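Local coordinates for multicopper oxidase (Arthrobacter sp. FB24, PDB 3GDC) that is a multicopper oxidase that passes electrons through copper centres to dioxygen, probably from phenol-like substrates as laccases do, at the interface of chains A and B. Coordinates in Å, arbitrary orientation; residue numbers count along the deposited sequence, not the author numbering. Chains: chain A/B, Multicopper oxidase.

The interface of chains A and B. Residues chain A 220, 245-247, 271; chain B 93, 132, 249-252.
The side-chain carbonyl oxygen OE1 of B:Gln252 is gripped twice: the backbone N of B:Val249 gives it a nearly straight bond of 2.9 Å (168° at H), in the carbonyl plane on a lone pair, and water 3 lies 2.7 Å from OE1. This holds the amide at the end of the extended B:Gln252 side chain near A:Thr245 and A:Ser247, where water 3 reaches OG of A:Ser247 and water 1 joins NE2 of B:Gln252 to the carbonyl O of A:Thr245. CG1 of B:Val249, anti to its carbonyl carbon, packs 3.6 Å from CB of A:Ser247. Chain A then sends the imidazole of A:His271 into chain B's copper site, tip to tip with copper ligand B:His93 (NE2 to NE2 3.5 Å) and edge-to-face with copper ligand B:His132. A:His271 therefore probably completes a shared copper site, as in trimeric two-domain laccases. CA of B:Gly251 lies 3.9 Å above the A:His271 ring, over its centre. The B:Gln250 amide, turned 82° to the imidazole, brings NE2 to its edge, 2.9 Å from ND1; a hydrogen bond would need ND1 unprotonated, unlikely in a neutral ring binding copper through NE2. The same NE2 binds the A:His271 carbonyl O weakly. An alanine in place of A:His271 would remove the imidazole and probably cost the site its likely copper ligand from chain A and the packing against B:Gly251. OG of A:Ser220 accepts a hydrogen bond from the backbone N-H of A:His271 (N to OG 2.8 Å) and meets water 2, which lies 3.1 Å from the B:Gln250 carbonyl O.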
# COMPACT_ATOMS: atom_id res chain seq x y z
N SER A 220 -0.41 -9.13 1.70
CA SER A 220 -0.48 -9.22 0.25
C SER A 220 -0.96 -10.59 -0.20
O SER A 220 -1.19 -11.49 0.62
CB SER A 220 0.87 -8.86 -0.39
OG SER A 220 1.88 -9.78 -0.04
N THR A 245 -0.23 -9.81 -8.14
CA THR A 245 0.09 -9.50 -6.75
C THR A 245 -0.66 -8.24 -6.32
O THR A 245 -0.61 -7.23 -7.02
CB THR A 245 1.60 -9.25 -6.55
OG1 THR A 245 2.34 -10.39 -7.01
CG2 THR A 245 1.94 -9.00 -5.08
N ILE A 246 -1.36 -8.30 -5.19
CA ILE A 246 -2.00 -7.11 -4.64
C ILE A 246 -1.76 -6.97 -3.15
O ILE A 246 -1.51 -7.97 -2.46
CB ILE A 246 -3.54 -7.06 -4.93
CG1 ILE A 246 -4.26 -8.32 -4.46
CG2 ILE A 246 -3.81 -6.77 -6.38
CD1 ILE A 246 -5.00 -8.09 -3.17
N SER A 247 -1.86 -5.75 -2.65
CA SER A 247 -1.66 -5.50 -1.22
C SER A 247 -2.91 -4.89 -0.58
O SER A 247 -3.71 -4.22 -1.26
CB SER A 247 -0.46 -4.57 -1.00
OG SER A 247 -0.71 -3.29 -1.55
N HIS A 271 2.96 -12.34 -0.67
CA HIS A 271 4.28 -12.06 -1.23
C HIS A 271 5.19 -11.41 -0.17
O HIS A 271 6.29 -10.95 -0.48
CB HIS A 271 4.21 -11.25 -2.53
CG HIS A 271 5.33 -11.56 -3.47
ND1 HIS A 271 6.65 -11.38 -3.14
CD2 HIS A 271 5.33 -12.06 -4.73
CE1 HIS A 271 7.42 -11.75 -4.15
NE2 HIS A 271 6.64 -12.17 -5.13
N HIS B 93 6.94 -14.45 -12.92
CA HIS B 93 5.63 -13.80 -12.83
C HIS B 93 5.15 -13.62 -14.27
O HIS B 93 5.66 -12.77 -15.00
CB HIS B 93 5.75 -12.45 -12.12
CG HIS B 93 5.94 -12.54 -10.64
ND1 HIS B 93 5.07 -11.97 -9.74
CD2 HIS B 93 6.89 -13.16 -9.90
CE1 HIS B 93 5.49 -12.20 -8.51
NE2 HIS B 93 6.59 -12.92 -8.58
N HIS B 132 12.32 -14.69 -10.03
CA HIS B 132 13.20 -14.87 -8.88
C HIS B 132 13.23 -16.33 -8.44
O HIS B 132 12.38 -17.12 -8.86
CB HIS B 132 12.77 -13.96 -7.73
CG HIS B 132 11.37 -14.21 -7.25
ND1 HIS B 132 11.06 -15.23 -6.39
CD2 HIS B 132 10.21 -13.57 -7.53
CE1 HIS B 132 9.76 -15.21 -6.14
NE2 HIS B 132 9.22 -14.22 -6.82
N VAL B 249 4.68 -3.14 -2.72
CA VAL B 249 5.12 -4.21 -1.82
C VAL B 249 6.05 -5.11 -2.64
O VAL B 249 6.19 -4.91 -3.86
CB VAL B 249 3.94 -5.00 -1.19
CG1 VAL B 249 3.06 -4.05 -0.37
CG2 VAL B 249 3.11 -5.72 -2.27
N GLN B 250 6.68 -6.08 -2.01
CA GLN B 250 7.52 -7.01 -2.78
C GLN B 250 6.69 -7.71 -3.86
O GLN B 250 5.59 -8.22 -3.59
CB GLN B 250 8.23 -8.01 -1.88
CG GLN B 250 9.39 -8.75 -2.59
CD GLN B 250 9.89 -9.96 -1.82
OE1 GLN B 250 11.10 -10.08 -1.53
NE2 GLN B 250 8.99 -10.87 -1.48
N GLY B 251 7.21 -7.72 -5.09
CA GLY B 251 6.52 -8.36 -6.21
C GLY B 251 5.65 -7.41 -7.01
O GLY B 251 5.21 -7.76 -8.11
N GLN B 252 5.38 -6.23 -6.47
CA GLN B 252 4.70 -5.20 -7.25
C GLN B 252 5.72 -4.45 -8.10
O GLN B 252 6.90 -4.36 -7.76
CB GLN B 252 3.91 -4.23 -6.37
CG GLN B 252 2.61 -4.83 -5.83
CD GLN B 252 1.77 -3.82 -5.08
OE1 GLN B 252 2.29 -3.04 -4.27
NE2 GLN B 252 0.46 -3.83 -5.32
O HOH W 1 -0.29 -4.67 -8.06
O HOH W 2 4.34 -8.40 -0.76
O HOH W 3 1.07 -1.36 -2.61